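Local coordinates for protein TSC1 N-terminal domain (Chaetomium thermophilum, PDB 7A0M) that is part of the TSC complex and probably takes part in its lysosomal recruitment and in mTORC1 regulation, probably by binding lysosomal phosphoinositides, at residues B[74-79]-B[97-102]; B[81-86]-B[118-123]; B[194-199]-B[204-209]; B[338-341]-B[347-350]; B[343-348]-B[360-365]. All blocks are in the same frame, centred on the assembly; numbering follows the deposited sequence.

How the contacts relate
Contacts 1 and 2 lie near one end of the elongated helical domain, contacts 4 and 5 lie across the chain centre from them, and contact 3 falls in between. Contacts 1 and 3 are buried and purely apolar. Contact 2 touches contact 1 and joins the loop after helix 69-81 to helix 113-125, but it is only partly buried and sets arginine beside an aromatic ring and a glutamate. Contacts 4 and 5 share Asn347 and Tyr348, and their centres are about 7 Å apart; contact 4 is a partly buried aromatic pair, while contact 5 joins a buried proline–alanine touch to a polar flank beside a sulfate. Contacts 3, 4 and 5 all belong to the Hamartin part of the chain.

Contact 1. Residues B[74-79]-B[97-102]; sequences AFVAVL and DKLLDP
Val76 and Leu99 have the nearest CA atoms, 8.4 Å apart, where segments 74-79 and 97-102 run roughly antiparallel, their axes 12.2 Å apart at closest and their directions at 153°. With the axes this widely spaced, the junction is bridged by side chains, and one methyl of Leu99 makes all the close contacts from its helix. Its CD1 meets three residues of segment 74-79. Leu79 reaches for it tip to tip, CD2 coming within 3.6 Å of Leu99 CD1. Val76 slides past in the reverse direction and lays CG2 3.7 Å from Leu99 CD1; this is the methyl beside the backbone N, since CG1 takes the place anti to that N (chi1 174°). Helices 69-81 and 89-105 thus pack side by side, with a turn between them, as successive helices do in an all-helical solenoid-like domain. Phe75 adds its ring from another side: Leu99 CD1 sits at the ring edge, near its plane, 4.3 Å from Phe75 CD2. All four residues are buried and no hydrogen bond crosses between the segments. The ring of Phe75 also meets those of Trp61 and Trp95, while Leu99 touches Trp61 of helix 45-65 and Phe117 of helix 113-125. On the far flank of helix 89-105, Asp97 and Asp101 form salt bridges to Arg147, and Asp101 forms another to Arg151, both on helix 142-153.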
# COMPACT_ATOMS: atom_id res chain seq x y z
N ALA B 74 -5.52 -41.05 46.84
CA ALA B 74 -4.75 -41.07 48.07
C ALA B 74 -3.32 -41.54 47.82
O ALA B 74 -2.37 -40.97 48.37
CB ALA B 74 -5.44 -41.95 49.11
N PHE B 75 -3.15 -42.58 47.00
CA PHE B 75 -1.82 -43.10 46.71
C PHE B 75 -0.96 -42.07 45.98
O PHE B 75 0.25 -41.98 46.23
CB PHE B 75 -1.93 -44.38 45.88
CG PHE B 75 -0.61 -45.04 45.60
CD1 PHE B 75 0.01 -45.81 46.56
CD2 PHE B 75 0.00 -44.89 44.37
CE1 PHE B 75 1.23 -46.42 46.31
CE2 PHE B 75 1.22 -45.49 44.10
CZ PHE B 75 1.83 -46.26 45.07
N VAL B 76 -1.57 -41.28 45.09
CA VAL B 76 -0.80 -40.26 44.39
C VAL B 76 -0.32 -39.19 45.37
O VAL B 76 0.81 -38.70 45.26
CB VAL B 76 -1.64 -39.65 43.25
CG1 VAL B 76 -0.90 -38.48 42.61
CG2 VAL B 76 -1.94 -40.70 42.20
N ALA B 77 -1.16 -38.83 46.34
CA ALA B 77 -0.76 -37.86 47.35
C ALA B 77 0.44 -38.36 48.13
O ALA B 77 1.37 -37.60 48.44
CB ALA B 77 -1.93 -37.55 48.28
N VAL B 78 0.45 -39.65 48.48
CA VAL B 78 1.60 -40.23 49.16
C VAL B 78 2.81 -40.24 48.25
O VAL B 78 3.93 -39.95 48.69
CB VAL B 78 1.26 -41.66 49.64
CG1 VAL B 78 2.39 -42.20 50.48
CG2 VAL B 78 -0.03 -41.66 50.42
N LEU B 79 2.62 -40.58 46.98
CA LEU B 79 3.73 -40.63 46.04
C LEU B 79 4.33 -39.26 45.79
O LEU B 79 5.53 -39.14 45.55
CB LEU B 79 3.28 -41.28 44.74
CG LEU B 79 4.36 -41.76 43.78
CD1 LEU B 79 5.33 -42.68 44.51
CD2 LEU B 79 3.70 -42.50 42.64
N ASP B 97 4.79 -43.18 34.81
CA ASP B 97 4.39 -44.05 33.71
C ASP B 97 3.38 -45.09 34.17
O ASP B 97 2.44 -45.43 33.43
CB ASP B 97 5.63 -44.74 33.14
CG ASP B 97 5.39 -45.39 31.79
OD1 ASP B 97 4.24 -45.36 31.31
OD2 ASP B 97 6.35 -45.94 31.21
N LYS B 98 3.54 -45.60 35.39
CA LYS B 98 2.66 -46.64 35.90
C LYS B 98 1.27 -46.10 36.23
O LYS B 98 0.27 -46.82 36.08
CB LYS B 98 3.31 -47.28 37.12
CG LYS B 98 2.61 -48.48 37.72
CD LYS B 98 3.42 -48.97 38.89
CE LYS B 98 2.87 -50.25 39.47
NZ LYS B 98 2.84 -51.36 38.48
N LEU B 99 1.17 -44.84 36.67
CA LEU B 99 -0.10 -44.26 37.08
C LEU B 99 -0.82 -43.51 35.97
O LEU B 99 -1.97 -43.09 36.19
CB LEU B 99 0.12 -43.30 38.26
CG LEU B 99 0.77 -43.86 39.52
CD1 LEU B 99 0.68 -42.85 40.66
CD2 LEU B 99 0.17 -45.18 39.91
N LEU B 100 -0.19 -43.31 34.81
CA LEU B 100 -0.78 -42.47 33.77
C LEU B 100 -2.15 -42.98 33.34
O LEU B 100 -3.16 -42.28 33.47
CB LEU B 100 0.16 -42.39 32.57
CG LEU B 100 -0.35 -41.54 31.41
CD1 LEU B 100 -0.63 -40.12 31.87
CD2 LEU B 100 0.63 -41.55 30.25
N ASP B 101 -2.21 -44.21 32.84
CA ASP B 101 -3.46 -44.78 32.33
C ASP B 101 -4.50 -44.98 33.43
O ASP B 101 -5.69 -44.71 33.19
CB ASP B 101 -3.18 -46.11 31.62
CG ASP B 101 -2.45 -45.91 30.30
OD1 ASP B 101 -2.66 -44.86 29.66
OD2 ASP B 101 -1.67 -46.80 29.91
N PRO B 102 -4.14 -45.44 34.63
CA PRO B 102 -5.14 -45.48 35.71
C PRO B 102 -5.74 -44.12 36.04
O PRO B 102 -6.94 -44.02 36.30
CB PRO B 102 -4.36 -46.05 36.90
CG PRO B 102 -3.32 -46.90 36.27
CD PRO B 102 -2.91 -46.16 35.03

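Contact 2. Residues B[81-86]-B[118-123]; sequences QLRPGL and MDFTLE
The carbonyl oxygen of Glu123 lies over one face of the Arg83 guanidinium, 3.7 Å from Arg83 NH2 and offset to the rim of the group. No hydrogen bond forms there, because the oxygen stands above the plane in which the N-H bonds point; it simply lies over the flat cation, and any attraction is probably electrostatic. The carboxylate of the same glutamate is near the charge without touching it, Glu123 OE1 being 4.6 Å from Arg83 NE. Its firmer partner is Arg80, which pairs with Glu123 OE2 in a salt bridge, so one acid lies beside two arginines and would tend to stay charged. The aliphatic part of Arg83 makes the apolar part of the contact: CD rests 3.7 Å from CE1 of Phe120, approaching the ring obliquely. The guanidinium and ring planes are 51° apart, so the two groups do not stack. The arginine leaves its backbone extended and then bends at chi3 (60°), a turn that leaves CD against the phenyl while carrying the guanidinium on to Glu123. Its NH1 also makes a weak hydrogen bond to Ser127. Segment 81-86 belongs to the turn that joins helix 69-81 to helix 89-105, and this contact ties that turn to helix 113-125. Around it, Arg83 touches Thr92 of helix 89-105, Leu86 packs on helix 45-65, and the far flank of helix 113-125 leans on helix 168-183 through Leu122 and Ala179.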
# COMPACT_ATOMS: atom_id res chain seq x y z
N GLN B 81 4.53 -36.75 48.06
CA GLN B 81 5.34 -36.35 49.21
C GLN B 81 6.62 -37.16 49.32
O GLN B 81 7.64 -36.64 49.77
CB GLN B 81 4.52 -36.49 50.49
CG GLN B 81 3.23 -35.69 50.50
CD GLN B 81 2.49 -35.85 51.80
OE1 GLN B 81 3.10 -36.13 52.83
NE2 GLN B 81 1.17 -35.67 51.77
N LEU B 82 6.58 -38.43 48.93
CA LEU B 82 7.75 -39.31 49.02
C LEU B 82 8.63 -39.25 47.78
O LEU B 82 9.63 -39.97 47.72
CB LEU B 82 7.31 -40.75 49.27
CG LEU B 82 6.91 -41.11 50.70
CD1 LEU B 82 6.33 -42.51 50.76
CD2 LEU B 82 8.10 -40.98 51.64
N ARG B 83 8.26 -38.43 46.80
CA ARG B 83 9.06 -38.30 45.58
C ARG B 83 10.52 -37.94 45.81
O ARG B 83 11.38 -38.55 45.15
CB ARG B 83 8.40 -37.28 44.65
CG ARG B 83 9.12 -37.08 43.33
CD ARG B 83 8.41 -36.03 42.50
NE ARG B 83 8.39 -34.75 43.19
CZ ARG B 83 9.40 -33.89 43.22
NH1 ARG B 83 10.54 -34.16 42.59
NH2 ARG B 83 9.28 -32.75 43.89
N PRO B 84 10.88 -36.99 46.68
CA PRO B 84 12.32 -36.70 46.86
C PRO B 84 13.11 -37.88 47.37
O PRO B 84 14.31 -37.99 47.08
CB PRO B 84 12.31 -35.55 47.88
CG PRO B 84 10.98 -34.91 47.72
CD PRO B 84 10.04 -36.04 47.43
N GLY B 85 12.49 -38.78 48.13
CA GLY B 85 13.17 -39.93 48.67
C GLY B 85 13.20 -41.16 47.79
O GLY B 85 13.69 -42.20 48.23
N LEU B 86 12.68 -41.09 46.56
CA LEU B 86 12.68 -42.26 45.69
C LEU B 86 14.07 -42.58 45.16
O LEU B 86 14.39 -43.75 44.92
CB LEU B 86 11.72 -42.05 44.52
CG LEU B 86 10.23 -41.97 44.85
CD1 LEU B 86 9.42 -41.63 43.61
CD2 LEU B 86 9.77 -43.29 45.45
N MSE B 118 -1.87 -34.02 37.89
CA MSE B 118 -1.33 -32.87 37.18
C MSE B 118 -0.34 -32.12 38.06
O MSE B 118 0.74 -31.73 37.60
CB MSE B 118 -2.45 -31.93 36.74
CG MSE B 118 -1.98 -30.80 35.85
SE MSE B 118 -1.16 -31.48 34.21
CE MSE B 118 0.11 -30.03 33.88
N ASP B 119 -0.70 -31.92 39.32
CA ASP B 119 0.21 -31.29 40.26
C ASP B 119 1.44 -32.16 40.50
O ASP B 119 2.55 -31.64 40.65
CB ASP B 119 -0.50 -30.99 41.58
CG ASP B 119 -1.55 -29.90 41.44
OD1 ASP B 119 -1.31 -28.94 40.67
OD2 ASP B 119 -2.61 -30.00 42.09
N PHE B 120 1.26 -33.48 40.54
CA PHE B 120 2.41 -34.38 40.59
C PHE B 120 3.30 -34.18 39.37
O PHE B 120 4.53 -34.15 39.49
CB PHE B 120 1.94 -35.83 40.68
CG PHE B 120 3.06 -36.83 40.75
CD1 PHE B 120 4.12 -36.65 41.63
CD2 PHE B 120 3.05 -37.96 39.94
CE1 PHE B 120 5.15 -37.57 41.69
CE2 PHE B 120 4.08 -38.88 40.00
CZ PHE B 120 5.13 -38.69 40.88
N THR B 121 2.70 -34.03 38.19
CA THR B 121 3.48 -33.77 36.98
C THR B 121 4.21 -32.43 37.08
O THR B 121 5.38 -32.33 36.71
CB THR B 121 2.56 -33.79 35.76
OG1 THR B 121 1.95 -35.08 35.64
CG2 THR B 121 3.34 -33.48 34.50
N LEU B 122 3.53 -31.40 37.59
CA LEU B 122 4.15 -30.09 37.71
C LEU B 122 5.29 -30.10 38.72
O LEU B 122 6.31 -29.42 38.52
CB LEU B 122 3.10 -29.04 38.09
CG LEU B 122 2.03 -28.76 37.04
CD1 LEU B 122 0.92 -27.89 37.61
CD2 LEU B 122 2.65 -28.11 35.81
N GLU B 123 5.15 -30.86 39.80
CA GLU B 123 6.21 -30.94 40.80
C GLU B 123 7.44 -31.63 40.23
O GLU B 123 8.58 -31.27 40.57
CB GLU B 123 5.71 -31.68 42.04
CG GLU B 123 4.67 -30.93 42.84
CD GLU B 123 3.91 -31.83 43.80
OE1 GLU B 123 4.10 -33.06 43.74
OE2 GLU B 123 3.13 -31.30 44.62

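Contact 3. Residues B[194-199]-B[204-209]; sequences AFVLRR and SAFSLL
A tight helical hairpin, in which helix 185-196 gives way through a brief turn to helix 199-214, holds this contact at the inside of its bend. Val196 carries most of the contact, and its two methyls mainly meet different partners. CG2 sits 3.7 Å from the methyl of Ala205, whose CB points across to segment 194-199. CG1, placed anti to the backbone N (chi1 178°), meets the far end of the Phe206 ring, 3.6 Å from Phe206 CE1; it comes to the ring obliquely, and the two side chains cross at about a right angle. The small alanine is consistent with the close backbones, Val196 CA and Ala205 CA being 5.8 Å apart. Helical hairpins of this kind, packed in succession, appear to build the elongated all-helical domain, here in its Hamartin part. Phe195 joins with its CB, 4.2 Å from Ala205 CB, while its ring leads off to helix 142-153 and packs on Leu149, Val150 and Met153. Phe206 carries on in another direction, onto Leu247 and Ala248 of helix 242-255. Arg202, in the first turn of helix 199-214, hydrogen-bonds through NE to the carbonyl oxygen of Val196.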
# COMPACT_ATOMS: atom_id res chain seq x y z
N ALA B 194 7.25 -37.13 14.62
CA ALA B 194 6.89 -38.50 14.28
C ALA B 194 5.42 -38.62 13.90
O ALA B 194 5.07 -39.36 12.97
CB ALA B 194 7.22 -39.44 15.45
N PHE B 195 4.55 -37.89 14.60
CA PHE B 195 3.13 -37.92 14.28
C PHE B 195 2.78 -37.06 13.07
O PHE B 195 1.75 -37.31 12.43
CB PHE B 195 2.30 -37.47 15.49
CG PHE B 195 2.32 -38.45 16.63
CD1 PHE B 195 3.32 -38.43 17.58
CD2 PHE B 195 1.32 -39.41 16.75
CE1 PHE B 195 3.33 -39.33 18.63
CE2 PHE B 195 1.32 -40.31 17.79
CZ PHE B 195 2.33 -40.28 18.73
N VAL B 196 3.60 -36.07 12.75
CA VAL B 196 3.39 -35.30 11.52
C VAL B 196 3.68 -36.15 10.30
O VAL B 196 3.03 -36.00 9.26
CB VAL B 196 4.24 -34.01 11.55
CG1 VAL B 196 4.06 -33.22 10.26
CG2 VAL B 196 3.86 -33.16 12.75
N LEU B 197 4.64 -37.07 10.40
CA LEU B 197 4.99 -37.92 9.26
C LEU B 197 3.91 -38.94 8.94
O LEU B 197 3.89 -39.47 7.83
CB LEU B 197 6.32 -38.63 9.52
CG LEU B 197 7.56 -37.74 9.56
CD1 LEU B 197 8.77 -38.53 10.03
CD2 LEU B 197 7.81 -37.13 8.19
N ARG B 198 3.01 -39.22 9.88
CA ARG B 198 1.90 -40.13 9.63
C ARG B 198 0.70 -39.34 9.11
O ARG B 198 0.27 -38.37 9.74
CB ARG B 198 1.52 -40.90 10.89
CG ARG B 198 2.54 -41.96 11.30
CD ARG B 198 2.64 -43.10 10.29
NE ARG B 198 3.74 -42.91 9.34
CZ ARG B 198 3.58 -42.68 8.04
NH1 ARG B 198 2.37 -42.61 7.52
NH2 ARG B 198 4.65 -42.52 7.27
N ARG B 199 0.18 -39.76 7.95
CA ARG B 199 -0.94 -39.04 7.33
C ARG B 199 -2.17 -39.05 8.22
O ARG B 199 -2.86 -38.03 8.36
CB ARG B 199 -1.25 -39.66 5.97
CG ARG B 199 -2.70 -39.56 5.54
CD ARG B 199 -2.96 -40.39 4.30
NE ARG B 199 -2.41 -41.74 4.43
CZ ARG B 199 -3.05 -42.76 4.98
NH1 ARG B 199 -4.28 -42.60 5.45
NH2 ARG B 199 -2.47 -43.95 5.05
N SER B 204 -4.29 -33.67 13.46
CA SER B 204 -4.24 -33.48 14.90
C SER B 204 -2.89 -32.93 15.34
O SER B 204 -2.82 -32.07 16.22
CB SER B 204 -4.55 -34.79 15.62
OG SER B 204 -5.90 -35.18 15.43
N ALA B 205 -1.80 -33.42 14.74
CA ALA B 205 -0.47 -32.94 15.09
C ALA B 205 -0.31 -31.46 14.79
O ALA B 205 0.25 -30.71 15.61
CB ALA B 205 0.59 -33.76 14.36
N PHE B 206 -0.78 -31.01 13.63
CA PHE B 206 -0.70 -29.59 13.30
C PHE B 206 -1.57 -28.76 14.23
O PHE B 206 -1.21 -27.63 14.58
CB PHE B 206 -1.10 -29.37 11.84
CG PHE B 206 -0.01 -29.70 10.86
CD1 PHE B 206 1.31 -29.80 11.27
CD2 PHE B 206 -0.30 -29.93 9.52
CE1 PHE B 206 2.31 -30.11 10.37
CE2 PHE B 206 0.70 -30.24 8.62
CZ PHE B 206 2.01 -30.33 9.05
N SER B 207 -2.73 -29.29 14.63
CA SER B 207 -3.58 -28.59 15.59
C SER B 207 -2.88 -28.44 16.93
O SER B 207 -2.91 -27.37 17.54
CB SER B 207 -4.91 -29.33 15.75
OG SER B 207 -5.63 -29.34 14.53
N LEU B 208 -2.24 -29.51 17.41
CA LEU B 208 -1.51 -29.45 18.67
C LEU B 208 -0.33 -28.49 18.58
O LEU B 208 -0.00 -27.80 19.55
CB LEU B 208 -1.04 -30.84 19.07
CG LEU B 208 -0.29 -30.96 20.40
CD1 LEU B 208 -1.19 -30.57 21.56
CD2 LEU B 208 0.25 -32.36 20.58
N LEU B 209 0.32 -28.43 17.41
CA LEU B 209 1.41 -27.47 17.22
C LEU B 209 0.91 -26.04 17.36
O LEU B 209 1.57 -25.20 17.99
CB LEU B 209 2.07 -27.69 15.87
CG LEU B 209 3.21 -26.72 15.51
CD1 LEU B 209 4.30 -26.76 16.57
CD2 LEU B 209 3.78 -27.06 14.14

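Contact 4. Residues B[338-341]-B[347-350]; sequences FVDY and NYLP
Tyr341 and Tyr348 form a T-shaped (edge-to-face) aromatic pair, the edge of Tyr341 directed at the face of Tyr348. The ring centroids are 5.0 Å apart and the planes stand at 72°. The touch is close: Tyr341 CD1 is 3.4 Å from Tyr348 CD1, above the ring plane and offset to the rim. Its neighbour on the same edge, Tyr341 CE1, lies 3.8 Å from Tyr348 CB, so the edge spans the root of the second side chain. The pair fastens the loop that follows helix 335-343 back onto that helix. Tyr341 gets its bearing from chi1 175°, which carries the ring away from its own backbone N, and from a hydrogen bond of its hydroxyl to Asn272 OD1. Helix 267-278 forms the next layer: Phe271 meets the Tyr341 ring and also touches Tyr348, which rests on Pro268 as well. On the same helix as Tyr341, Asp340 OD1 pairs with Arg343 in a salt bridge. The other carboxylate oxygen, Asp340 OD2, comes no nearer than 4.5 Å to the hydroxyl oxygen OH of Tyr348.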
# COMPACT_ATOMS: atom_id res chain seq x y z
N PHE B 338 10.31 -10.77 -1.99
CA PHE B 338 9.01 -11.33 -2.32
C PHE B 338 8.48 -10.76 -3.63
O PHE B 338 8.04 -11.51 -4.51
CB PHE B 338 8.02 -11.07 -1.18
CG PHE B 338 6.72 -11.83 -1.32
CD1 PHE B 338 6.66 -13.01 -2.05
CD2 PHE B 338 5.56 -11.35 -0.74
CE1 PHE B 338 5.47 -13.70 -2.18
CE2 PHE B 338 4.37 -12.03 -0.86
CZ PHE B 338 4.32 -13.20 -1.58
N VAL B 339 8.51 -9.43 -3.77
CA VAL B 339 8.00 -8.82 -5.00
C VAL B 339 8.92 -9.14 -6.17
O VAL B 339 8.47 -9.16 -7.33
CB VAL B 339 7.82 -7.30 -4.82
CG1 VAL B 339 6.94 -7.01 -3.61
CG2 VAL B 339 9.16 -6.60 -4.69
N ASP B 340 10.20 -9.41 -5.91
CA ASP B 340 11.09 -9.84 -6.98
C ASP B 340 10.75 -11.25 -7.45
O ASP B 340 10.92 -11.56 -8.63
CB ASP B 340 12.55 -9.77 -6.52
CG ASP B 340 13.53 -9.98 -7.66
OD1 ASP B 340 13.73 -9.04 -8.46
OD2 ASP B 340 14.09 -11.09 -7.76
N TYR B 341 10.30 -12.12 -6.54
CA TYR B 341 9.82 -13.43 -6.95
C TYR B 341 8.59 -13.30 -7.85
O TYR B 341 8.49 -13.97 -8.88
CB TYR B 341 9.50 -14.29 -5.73
CG TYR B 341 8.89 -15.63 -6.05
CD1 TYR B 341 9.68 -16.72 -6.39
CD2 TYR B 341 7.51 -15.81 -6.00
CE1 TYR B 341 9.12 -17.95 -6.68
CE2 TYR B 341 6.94 -17.04 -6.29
CZ TYR B 341 7.75 -18.10 -6.63
OH TYR B 341 7.19 -19.33 -6.92
N ASN B 347 13.80 -16.63 -12.18
CA ASN B 347 14.98 -16.80 -11.34
C ASN B 347 14.86 -17.94 -10.33
O ASN B 347 15.85 -18.28 -9.69
CB ASN B 347 15.28 -15.50 -10.58
CG ASN B 347 15.91 -14.45 -11.47
OD1 ASN B 347 16.19 -14.69 -12.64
ND2 ASN B 347 16.15 -13.27 -10.91
N TYR B 348 13.67 -18.55 -10.19
CA TYR B 348 13.46 -19.57 -9.18
C TYR B 348 12.99 -20.91 -9.72
O TYR B 348 13.14 -21.92 -9.03
CB TYR B 348 12.43 -19.09 -8.14
CG TYR B 348 12.87 -17.91 -7.31
CD1 TYR B 348 12.73 -16.61 -7.79
CD2 TYR B 348 13.40 -18.08 -6.04
CE1 TYR B 348 13.12 -15.52 -7.03
CE2 TYR B 348 13.80 -17.00 -5.27
CZ TYR B 348 13.66 -15.73 -5.77
OH TYR B 348 14.05 -14.65 -5.02
N LEU B 349 12.43 -20.95 -10.93
CA LEU B 349 11.79 -22.15 -11.44
C LEU B 349 12.51 -22.66 -12.68
O LEU B 349 12.79 -21.87 -13.59
CB LEU B 349 10.31 -21.88 -11.77
CG LEU B 349 9.43 -21.44 -10.60
CD1 LEU B 349 8.05 -21.03 -11.10
CD2 LEU B 349 9.33 -22.55 -9.57
N PRO B 350 12.83 -23.95 -12.75
CA PRO B 350 13.36 -24.51 -14.00
C PRO B 350 12.35 -24.37 -15.12
O PRO B 350 11.16 -24.68 -14.95
CB PRO B 350 13.63 -25.98 -13.65
CG PRO B 350 13.76 -26.00 -12.16
CD PRO B 350 12.82 -24.94 -11.66

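Contact 5. Residues B[343-348]-B[360-365]; sequences RKPHNY and VHAAEI. With SO4 (sulfate ion), chain E.
Pro345 sets its ring against the methyl of Ala362 in the tight, buried part of this contact, with Pro345 CG 3.8 Å from Ala362 CB. Pro345 CD stands 3.9 Å from the same Ala362 CB, so the methyl nestles against one corner of the ring. With only a methyl on Ala362, the loop lies close to helix 357-373, Pro345 CA and Ala362 CA being 6.5 Å apart. His346 adds a lighter touch, its CE1 4.2 Å from Ala362 CB and oblique to the ring; Asp359 accepts a hydrogen bond from its NE2 and fixes the imidazole.

The polar flank is looser and reaches away from that helix. Lys344 runs out fully extended, and its NZ makes two sound bonds, to Asn347 OD1 at 3.0 Å and to sulfate O2 at 2.9 Å. A third bond from Lys344 NZ, to sulfate O1, is weak, as is the one from Arg343 NH1 to sulfate O4 at 3.5 Å. The sulfate probably comes from the crystallisation liquor, yet this basic pair shows where an anion can settle. Segment 343-348, with its short 3-10 turn, begins the loop that leads from helix 335-343 to helix 357-373. Ile365, one turn on from Ala362, packs on Ala275 and Leu278 of helix 267-278, and Arg343 touches Tyr385 of the second subunit.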
# COMPACT_ATOMS: atom_id res chain seq x y z
N ARG B 343 7.88 -10.67 -9.58
CA ARG B 343 8.29 -9.99 -10.80
C ARG B 343 8.94 -10.95 -11.78
O ARG B 343 8.60 -10.95 -12.97
CB ARG B 343 9.27 -8.86 -10.48
CG ARG B 343 9.75 -8.13 -11.73
CD ARG B 343 10.89 -7.17 -11.43
NE ARG B 343 12.08 -7.87 -10.97
CZ ARG B 343 13.01 -8.37 -11.78
NH1 ARG B 343 12.88 -8.26 -13.09
NH2 ARG B 343 14.07 -8.99 -11.27
N LYS B 344 9.86 -11.77 -11.31
CA LYS B 344 10.65 -12.65 -12.17
C LYS B 344 10.77 -14.01 -11.50
O LYS B 344 11.80 -14.33 -10.89
CB LYS B 344 12.02 -12.04 -12.47
CG LYS B 344 12.77 -12.71 -13.61
CD LYS B 344 14.21 -12.23 -13.67
CE LYS B 344 14.95 -12.84 -14.85
NZ LYS B 344 16.42 -12.64 -14.76
N PRO B 345 9.73 -14.84 -11.59
CA PRO B 345 9.85 -16.21 -11.08
C PRO B 345 10.71 -17.09 -11.97
O PRO B 345 10.96 -18.25 -11.61
CB PRO B 345 8.40 -16.70 -11.05
CG PRO B 345 7.75 -15.95 -12.17
CD PRO B 345 8.41 -14.59 -12.20
N HIS B 346 11.15 -16.57 -13.11
CA HIS B 346 12.18 -17.24 -13.90
C HIS B 346 13.39 -17.57 -13.03
O HIS B 346 13.93 -18.67 -13.11
CB HIS B 346 12.59 -16.36 -15.08
CG HIS B 346 11.44 -15.87 -15.91
ND1 HIS B 346 10.46 -15.04 -15.42
CD2 HIS B 346 11.13 -16.09 -17.21
CE1 HIS B 346 9.59 -14.78 -16.37
NE2 HIS B 346 9.97 -15.40 -17.47
N ASN B 347 13.80 -16.63 -12.18
CA ASN B 347 14.98 -16.80 -11.34
C ASN B 347 14.86 -17.94 -10.33
O ASN B 347 15.85 -18.28 -9.69
CB ASN B 347 15.28 -15.50 -10.58
CG ASN B 347 15.91 -14.45 -11.47
OD1 ASN B 347 16.19 -14.69 -12.64
ND2 ASN B 347 16.15 -13.27 -10.91
N TYR B 348 13.67 -18.55 -10.19
CA TYR B 348 13.46 -19.57 -9.18
C TYR B 348 12.99 -20.91 -9.72
O TYR B 348 13.14 -21.92 -9.03
CB TYR B 348 12.43 -19.09 -8.14
CG TYR B 348 12.87 -17.91 -7.31
CD1 TYR B 348 12.73 -16.61 -7.79
CD2 TYR B 348 13.40 -18.08 -6.04
CE1 TYR B 348 13.12 -15.52 -7.03
CE2 TYR B 348 13.80 -17.00 -5.27
CZ TYR B 348 13.66 -15.73 -5.77
OH TYR B 348 14.05 -14.65 -5.02
N VAL B 360 3.54 -16.90 -19.21
CA VAL B 360 2.12 -16.98 -18.90
C VAL B 360 1.93 -17.21 -17.40
O VAL B 360 1.06 -16.60 -16.77
CB VAL B 360 1.45 -18.09 -19.73
CG1 VAL B 360 0.04 -18.37 -19.23
CG2 VAL B 360 1.43 -17.71 -21.20
N HIS B 361 2.75 -18.09 -16.82
CA HIS B 361 2.69 -18.33 -15.38
C HIS B 361 3.04 -17.07 -14.60
O HIS B 361 2.41 -16.78 -13.57
CB HIS B 361 3.64 -19.46 -15.01
CG HIS B 361 3.67 -19.77 -13.55
ND1 HIS B 361 4.64 -19.27 -12.71
CD2 HIS B 361 2.86 -20.54 -12.78
CE1 HIS B 361 4.43 -19.71 -11.48
NE2 HIS B 361 3.35 -20.48 -11.50
N ALA B 362 4.03 -16.31 -15.06
CA ALA B 362 4.41 -15.08 -14.37
C ALA B 362 3.27 -14.06 -14.37
O ALA B 362 2.96 -13.46 -13.34
CB ALA B 362 5.67 -14.49 -15.00
N ALA B 363 2.65 -13.85 -15.54
CA ALA B 363 1.52 -12.93 -15.62
C ALA B 363 0.36 -13.39 -14.75
O ALA B 363 -0.32 -12.57 -14.12
CB ALA B 363 1.07 -12.78 -17.07
N GLU B 364 0.12 -14.70 -14.69
CA GLU B 364 -0.99 -15.21 -13.88
C GLU B 364 -0.71 -15.04 -12.39
O GLU B 364 -1.63 -14.73 -11.62
CB GLU B 364 -1.24 -16.68 -14.22
CG GLU B 364 -1.89 -16.90 -15.58
CD GLU B 364 -1.94 -18.36 -15.97
OE1 GLU B 364 -1.46 -19.20 -15.18
OE2 GLU B 364 -2.47 -18.67 -17.05
N ILE B 365 0.54 -15.26 -11.96
CA ILE B 365 0.89 -15.03 -10.56
C ILE B 365 0.71 -13.56 -10.20
O ILE B 365 0.19 -13.22 -9.13
CB ILE B 365 2.33 -15.50 -10.28
CG1 ILE B 365 2.44 -17.02 -10.45
CG2 ILE B 365 2.77 -15.08 -8.89
CD1 ILE B 365 1.97 -17.80 -9.24
S SO4 E . 16.79 -8.99 -14.98
O1 SO4 E . 17.24 -9.80 -16.11
O2 SO4 E . 16.58 -9.85 -13.82
O3 SO4 E . 17.80 -7.99 -14.67
O4 SO4 E . 15.53 -8.32 -15.32